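Specific mitochondrial acyl carrier protein (Toxoplasma, PDB 3CE7) probably serves as a mitochondrial acyl carrier protein in fatty acid synthesis, though whether it carries a phosphopantetheine arm is not established. Local coordinates at residues A[23-26]-A[27-31]; A[61-64]-A[65-69]; A[77-80]-A[81-85]. All coordinates share one frame; numbering follows the deposited sequence.

Contact 1. Residues A[23-26]-A[27-31]; sequences YIVG and MCQKF
M27 reaches back along its own helix to Y23. CB lies 3.5 Å from the carbonyl O of I24. The first torsion sets CG opposite the carbonyl carbon of M27 (chi1 -69°), which turns the chain back toward the preceding turn and puts CG 3.4 Å from Y23 O. That carbonyl also takes the M27 backbone N-H, at 2.9 Å from O to N. SD then lies beside the phenol ring, 3.8 Å from Y23 CD2, near the ring plane and 77° off its normal. This is a Met-aromatic contact made at the ring edge, and the sulfur covers neither face. A bend about the CG-SD bond (chi3 59°) then turns CE away from Y23 toward helix 57-71, where it lies 3.8 Å from V67 CG2.

Two residues on, the Q29 side chain crosses that of V25, one turn back, its NE2 3.9 Å from V25 CG1. A water donates to G26 O at 2.7 Å, weakly to Q29 OE1, and accepts from K30 NZ.

The inner side of helix 17-29 faces two others. M27 packs on F63 and I70 of helix 57-71; I24 and C28 each reach both that helix and helix 86-98, and C28 also meets V38 and W55 of loops. I24 and C28 are thus buried between the helices, while Y23, Q29 and K30 stay on the outside.

Contact 2. Residues A[61-64]-A[65-69]; sequences VEFV and LDVEE
V64 O receives the backbone N-H of E68 at 2.8 Å from O to N, with a nearly straight N-H...O angle of 162°. V67 N to F63 O, D66 N to E62 O and L65 N to V61 O repeat the i to i+4 bond, so helix 57-71 is regular here. The extended E68 side chain passes the same carbonyl: its CG sits 3.3 Å from V64 O, its CD 4.0 Å from V64 CG1, and its OE2 goes on to bond the backbone N of V75 in the following loop. The D66 carboxylate lies against E62 O, OD1 at 3.3 Å, but both atoms are acceptors and no bond forms.

Packing follows on the buried side. V67 CG2, set beside its own backbone N, meets F63 CE2 at 3.7 Å, approaching the ring obliquely. On the outer side, V61 CG1 and L65 CD1 touch loosely at 4.2 Å.

F63 and V67 face helices 17-29 and 86-98, while E62, D66 and E69 carry carboxylates away from that buried side, E62 and D66 also packing on F31. Such an amphipathic, acidic helix is consistent with the helix by which acyl carrier proteins meet the basic patches of their partner enzymes.

Contact 3. Residues A[77-80]-A[81-85]; sequences DEVA and DNFQT
N82 turns back on E78 and closes the end of the short helix 77-80. Its side-chain ND2 donates to E78 O at 2.8 Å, almost straight (N-H...O 166°), and the carbonyl oxygen lies in the plane of the amide. The bond fixes how that amide is rotated. The N82 backbone N-H goes instead to V79 O, at 2.9 Å from N to O, coming from well above the carbonyl plane, so N82 grips two successive carbonyls. D81 N completes the set with a 2.8 Å bond to D77 O. The D81 carboxylate hangs over that oxygen too, CG being 3.0 Å from D77 O, but it brings a second acceptor and adds no bond.

On the inner side V79 CG1 lies above the plane of the F83 ring, displaced toward CZ and 3.5 Å from that atom. V79 O lies over the same face, 3.9 Å above the plane and offset toward the rim. The ring gets there because F83 keeps CG opposite its carbonyl carbon (chi1 -79°), folding back over the turn.

What positions F83 is a type I turn from A80 to F83, where F83 N bonds A80 O at a long 3.3 Å. A water sits close to A80 O and F83 O. Farther out, F83 packs on V64, I89 and F92, and T85 caps the N-terminus of helix 86-98.

Chemically, the chain leaves its helix with the last carbonyls taken up by N-H groups of D81, N82 (backbone and side chain) and F83. Meanwhile two aspartates and a glutamate gather on the outer side; their charged oxygens stay apart, yet together they probably lend this surface negative character.

The three contacts follow one another along the chain: contact 1 on helix 17-29, contact 2 on helix 57-71, and contact 3 where helix 77-80 passes into the loop before helix 86-98. Contact 2 lies between the other two. Its centre is about 11 Å from that of contact 1 and about 12 Å from that of contact 3, and it touches both: F63 meets C28 and F31, V64 meets A80 and F83. Contacts 1 and 3, about 17 Å apart between centres, lie on opposite sides of the chain's centre and do not touch. This is consistent with the all-helical acyl carrier fold, helix 57-71 packing against both helix 17-29 and residues 77-85.

Contact 1. Residues A[23-26]-A[27-31]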
loop_
_atom_site.group_PDB
_atom_site.type_symbol
_atom_site.label_atom_id
_atom_site.label_comp_id
_atom_site.label_asym_id
_atom_site.label_seq_id
_atom_site.Cartn_x
_atom_site.Cartn_y
_atom_site.Cartn_z
ATOM N N TYR A 23 -6.583 -2.500 -6.495
ATOM C CA TYR A 23 -7.221 -2.558 -5.189
ATOM C C TYR A 23 -6.491 -1.691 -4.167
ATOM O O TYR A 23 -7.106 -0.922 -3.404
ATOM C CB TYR A 23 -7.294 -4.007 -4.692
ATOM C CG TYR A 23 -8.395 -4.194 -3.682
ATOM C CD1 TYR A 23 -9.695 -4.475 -4.104
ATOM C CD2 TYR A 23 -8.152 -4.049 -2.318
ATOM C CE1 TYR A 23 -10.728 -4.625 -3.196
ATOM C CE2 TYR A 23 -9.190 -4.203 -1.390
ATOM C CZ TYR A 23 -10.472 -4.487 -1.848
ATOM O OH TYR A 23 -11.526 -4.647 -0.964
ATOM N N ILE A 24 -5.168 -1.804 -4.166
ATOM C CA ILE A 24 -4.335 -1.090 -3.208
ATOM C C ILE A 24 -4.378 0.425 -3.448
ATOM O O ILE A 24 -4.402 1.197 -2.496
ATOM C CB ILE A 24 -2.911 -1.678 -3.192
ATOM C CG1 ILE A 24 -2.954 -3.027 -2.460
ATOM C CG2 ILE A 24 -1.903 -0.700 -2.583
ATOM C CD1 ILE A 24 -1.648 -3.785 -2.384
ATOM N N VAL A 25 -4.430 0.839 -4.713
ATOM C CA VAL A 25 -4.649 2.258 -5.034
ATOM C C VAL A 25 -5.962 2.744 -4.404
ATOM O O VAL A 25 -5.978 3.782 -3.735
ATOM C CB VAL A 25 -4.624 2.526 -6.559
ATOM C CG1 VAL A 25 -5.095 3.962 -6.887
ATOM C CG2 VAL A 25 -3.218 2.311 -7.095
ATOM N N GLY A 26 -7.029 1.967 -4.574
ATOM C CA GLY A 26 -8.331 2.288 -3.965
ATOM C C GLY A 26 -8.279 2.397 -2.451
ATOM O O GLY A 26 -8.880 3.309 -1.858
ATOM N N MET A 27 -7.556 1.479 -1.816
ATOM C CA MET A 27 -7.387 1.507 -0.359
ATOM C C MET A 27 -6.670 2.779 0.078
ATOM O O MET A 27 -7.046 3.408 1.075
ATOM C CB MET A 27 -6.563 0.312 0.113
ATOM C CG MET A 27 -7.263 -1.019 -0.013
ATOM S SD MET A 27 -6.160 -2.379 0.416
ATOM C CE MET A 27 -5.697 -1.985 2.091
ATOM N N CYS A 28 -5.615 3.127 -0.661
ATOM C CA CYS A 28 -4.786 4.271 -0.327
ATOM C C CYS A 28 -5.598 5.555 -0.423
ATOM O O CYS A 28 -5.434 6.453 0.398
ATOM C CB CYS A 28 -3.593 4.355 -1.265
ATOM S SG CYS A 28 -2.503 5.785 -0.923
ATOM N N GLN A 29 -6.470 5.631 -1.424
ATOM C CA GLN A 29 -7.280 6.831 -1.637
ATOM C C GLN A 29 -8.134 7.196 -0.424
ATOM O O GLN A 29 -8.408 8.371 -0.193
ATOM C CB GLN A 29 -8.135 6.691 -2.901
ATOM C CG GLN A 29 -7.296 6.834 -4.183
ATOM C CD GLN A 29 -8.038 6.411 -5.446
ATOM O OE1 GLN A 29 -8.990 5.636 -5.401
ATOM N NE2 GLN A 29 -7.581 6.917 -6.589
ATOM N N LYS A 30 -8.527 6.193 0.362
ATOM C CA LYS A 30 -9.348 6.438 1.553
ATOM C C LYS A 30 -8.574 7.204 2.631
ATOM O O LYS A 30 -9.173 7.845 3.504
ATOM C CB LYS A 30 -9.892 5.125 2.136
ATOM C CG LYS A 30 -10.521 4.162 1.128
ATOM C CD LYS A 30 -11.813 4.680 0.525
ATOM C CE LYS A 30 -12.564 3.555 -0.186
ATOM N NZ LYS A 30 -13.433 4.085 -1.274
ATOM N N PHE A 31 -7.246 7.148 2.563
ATOM C CA PHE A 31 -6.384 7.857 3.510
ATOM C C PHE A 31 -6.226 9.333 3.142
ATOM O O PHE A 31 -5.754 10.133 3.954
ATOM C CB PHE A 31 -4.991 7.230 3.543
ATOM C CG PHE A 31 -4.877 5.992 4.400
ATOM C CD1 PHE A 31 -5.617 4.843 4.108
ATOM C CD2 PHE A 31 -3.980 5.961 5.466
ATOM C CE1 PHE A 31 -5.488 3.694 4.889
ATOM C CE2 PHE A 31 -3.846 4.821 6.254
ATOM C CZ PHE A 31 -4.609 3.681 5.956
HETATM O O HOH W 1 -11.081 4.593 -2.883
#

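Contact 2. Residues A[61-64]-A[65-69]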
loop_
_atom_site.group_PDB
_atom_site.type_symbol
_atom_site.label_atom_id
_atom_site.label_comp_id
_atom_site.label_asym_id
_atom_site.label_seq_id
_atom_site.Cartn_x
_atom_site.Cartn_y
_atom_site.Cartn_z
ATOM N N VAL A 61 2.705 2.619 8.487
ATOM C CA VAL A 61 2.432 1.569 9.474
ATOM C C VAL A 61 0.948 1.152 9.426
ATOM O O VAL A 61 0.629 -0.039 9.364
ATOM C CB VAL A 61 2.826 2.024 10.905
ATOM C CG1 VAL A 61 2.382 1.005 11.955
ATOM C CG2 VAL A 61 4.345 2.277 11.005
ATOM N N GLU A 62 0.051 2.135 9.446
ATOM C CA GLU A 62 -1.395 1.879 9.390
ATOM C C GLU A 62 -1.823 1.205 8.089
ATOM O O GLU A 62 -2.636 0.265 8.082
ATOM C CB GLU A 62 -2.154 3.186 9.579
ATOM C CG GLU A 62 -2.017 3.755 10.980
ATOM C CD GLU A 62 -2.590 5.147 11.124
ATOM O OE1 GLU A 62 -2.752 5.855 10.099
ATOM O OE2 GLU A 62 -2.850 5.545 12.281
ATOM N N PHE A 63 -1.265 1.687 6.982
ATOM C CA PHE A 63 -1.612 1.146 5.670
ATOM C C PHE A 63 -1.142 -0.300 5.524
ATOM O O PHE A 63 -1.876 -1.151 5.025
ATOM C CB PHE A 63 -1.047 2.007 4.540
ATOM C CG PHE A 63 -1.624 1.678 3.205
ATOM C CD1 PHE A 63 -2.927 2.065 2.879
ATOM C CD2 PHE A 63 -0.880 0.965 2.266
ATOM C CE1 PHE A 63 -3.494 1.739 1.650
ATOM C CE2 PHE A 63 -1.439 0.645 1.023
ATOM C CZ PHE A 63 -2.751 1.024 0.714
ATOM N N VAL A 64 0.068 -0.580 5.995
ATOM C CA VAL A 64 0.591 -1.943 5.979
ATOM C C VAL A 64 -0.304 -2.882 6.793
ATOM O O VAL A 64 -0.598 -3.986 6.351
ATOM C CB VAL A 64 2.043 -1.982 6.490
ATOM C CG1 VAL A 64 2.479 -3.405 6.821
ATOM C CG2 VAL A 64 2.984 -1.341 5.462
ATOM N N LEU A 65 -0.748 -2.441 7.970
ATOM C CA LEU A 65 -1.665 -3.264 8.766
ATOM C C LEU A 65 -2.955 -3.560 8.002
ATOM O O LEU A 65 -3.436 -4.706 7.982
ATOM C CB LEU A 65 -1.961 -2.592 10.112
ATOM C CG LEU A 65 -0.811 -2.728 11.115
ATOM C CD1 LEU A 65 -0.888 -1.691 12.224
ATOM C CD2 LEU A 65 -0.723 -4.140 11.720
ATOM N N ASP A 66 -3.500 -2.539 7.347
ATOM C CA ASP A 66 -4.705 -2.694 6.530
ATOM C C ASP A 66 -4.491 -3.733 5.426
ATOM O O ASP A 66 -5.363 -4.564 5.147
ATOM C CB ASP A 66 -5.091 -1.359 5.885
ATOM C CG ASP A 66 -5.682 -0.363 6.876
ATOM O OD1 ASP A 66 -5.776 -0.659 8.091
ATOM O OD2 ASP A 66 -6.059 0.729 6.412
ATOM N N VAL A 67 -3.330 -3.657 4.778
ATOM C CA VAL A 67 -2.968 -4.581 3.702
ATOM C C VAL A 67 -2.789 -6.007 4.218
ATOM O O VAL A 67 -3.246 -6.966 3.587
ATOM C CB VAL A 67 -1.690 -4.108 2.965
ATOM C CG1 VAL A 67 -1.141 -5.213 2.041
ATOM C CG2 VAL A 67 -1.989 -2.848 2.193
ATOM N N GLU A 68 -2.133 -6.139 5.370
ATOM C CA GLU A 68 -1.950 -7.443 6.004
ATOM C C GLU A 68 -3.296 -8.089 6.300
ATOM O O GLU A 68 -3.463 -9.300 6.114
ATOM C CB GLU A 68 -1.146 -7.300 7.289
ATOM C CG GLU A 68 0.339 -7.039 7.051
ATOM C CD GLU A 68 1.117 -6.820 8.335
ATOM O OE1 GLU A 68 0.609 -6.111 9.234
ATOM O OE2 GLU A 68 2.239 -7.341 8.442
ATOM N N GLU A 69 -4.246 -7.274 6.763
ATOM C CA GLU A 69 -5.588 -7.759 7.111
ATOM C C GLU A 69 -6.351 -8.279 5.900
ATOM O O GLU A 69 -6.956 -9.353 5.948
ATOM C CB GLU A 69 -6.390 -6.653 7.814
ATOM C CG GLU A 69 -5.939 -6.391 9.241
ATOM C CD GLU A 69 -6.561 -5.138 9.850
ATOM O OE1 GLU A 69 -7.277 -4.394 9.143
ATOM O OE2 GLU A 69 -6.322 -4.906 11.048
#

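Contact 3. Residues A[77-80]-A[81-85]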
loop_
_atom_site.group_PDB
_atom_site.type_symbol
_atom_site.label_atom_id
_atom_site.label_comp_id
_atom_site.label_asym_id
_atom_site.label_seq_id
_atom_site.Cartn_x
_atom_site.Cartn_y
_atom_site.Cartn_z
ATOM N N ASP A 77 9.031 -5.706 9.604
ATOM C CA ASP A 77 9.323 -4.292 9.837
ATOM C C ASP A 77 10.363 -3.760 8.850
ATOM O O ASP A 77 10.251 -2.627 8.370
ATOM C CB ASP A 77 9.807 -4.068 11.276
ATOM C CG ASP A 77 8.689 -4.190 12.306
ATOM O OD1 ASP A 77 7.495 -4.128 11.942
ATOM O OD2 ASP A 77 9.015 -4.335 13.504
ATOM N N GLU A 78 11.364 -4.586 8.552
ATOM C CA GLU A 78 12.461 -4.229 7.638
ATOM C C GLU A 78 11.934 -3.891 6.243
ATOM O O GLU A 78 12.448 -2.999 5.569
ATOM C CB GLU A 78 13.476 -5.372 7.535
ATOM C CG GLU A 78 13.869 -6.028 8.867
ATOM C CD GLU A 78 12.881 -7.098 9.313
ATOM O OE1 GLU A 78 12.994 -8.255 8.846
ATOM O OE2 GLU A 78 11.996 -6.782 10.142
ATOM N N VAL A 79 10.905 -4.621 5.819
ATOM C CA VAL A 79 10.259 -4.361 4.531
ATOM C C VAL A 79 9.395 -3.097 4.615
ATOM O O VAL A 79 9.548 -2.176 3.799
ATOM C CB VAL A 79 9.410 -5.583 4.073
ATOM C CG1 VAL A 79 8.569 -5.237 2.865
ATOM C CG2 VAL A 79 10.297 -6.767 3.779
ATOM N N ALA A 80 8.501 -3.049 5.604
ATOM C CA ALA A 80 7.596 -1.911 5.785
ATOM C C ALA A 80 8.352 -0.584 5.903
ATOM O O ALA A 80 7.942 0.427 5.335
ATOM C CB ALA A 80 6.697 -2.139 7.000
ATOM N N ASP A 81 9.476 -0.606 6.620
ATOM C CA ASP A 81 10.272 0.599 6.828
ATOM C C ASP A 81 10.901 1.115 5.543
ATOM O O ASP A 81 11.337 2.266 5.492
ATOM C CB ASP A 81 11.356 0.355 7.877
ATOM C CG ASP A 81 10.780 0.139 9.263
ATOM O OD1 ASP A 81 9.607 0.505 9.503
ATOM O OD2 ASP A 81 11.508 -0.402 10.120
ATOM N N ASN A 82 10.934 0.272 4.510
ATOM C CA ASN A 82 11.538 0.668 3.239
ATOM C C ASN A 82 10.557 0.882 2.081
ATOM O O ASN A 82 10.974 1.169 0.958
ATOM C CB ASN A 82 12.635 -0.324 2.848
ATOM C CG ASN A 82 13.905 -0.125 3.651
ATOM O OD1 ASN A 82 14.700 0.780 3.369
ATOM N ND2 ASN A 82 14.102 -0.964 4.659
ATOM N N PHE A 83 9.258 0.761 2.352
ATOM C CA PHE A 83 8.247 1.049 1.327
ATOM C C PHE A 83 8.211 2.544 1.031
ATOM O O PHE A 83 8.158 3.366 1.963
ATOM C CB PHE A 83 6.848 0.652 1.797
ATOM C CG PHE A 83 6.535 -0.826 1.694
ATOM C CD1 PHE A 83 7.054 -1.629 0.670
ATOM C CD2 PHE A 83 5.670 -1.401 2.620
ATOM C CE1 PHE A 83 6.737 -2.986 0.599
ATOM C CE2 PHE A 83 5.336 -2.753 2.552
ATOM C CZ PHE A 83 5.859 -3.551 1.541
ATOM N N GLN A 84 8.199 2.894 -0.255
ATOM C CA GLN A 84 8.046 4.286 -0.677
ATOM C C GLN A 84 6.862 4.523 -1.615
ATOM O O GLN A 84 6.369 5.650 -1.719
ATOM C CB GLN A 84 9.325 4.809 -1.323
ATOM C CG GLN A 84 10.498 4.889 -0.377
ATOM C CD GLN A 84 11.725 5.399 -1.079
ATOM O OE1 GLN A 84 12.436 4.643 -1.752
ATOM N NE2 GLN A 84 11.982 6.699 -0.944
ATOM N N THR A 85 6.412 3.465 -2.298
ATOM C CA THR A 85 5.307 3.581 -3.263
ATOM C C THR A 85 4.305 2.441 -3.121
ATOM O O THR A 85 4.625 1.371 -2.563
ATOM C CB THR A 85 5.799 3.551 -4.735
ATOM O OG1 THR A 85 6.234 2.220 -5.076
ATOM C CG2 THR A 85 6.924 4.568 -4.970
HETATM O O HOH W 2 8.547 3.067 4.686
#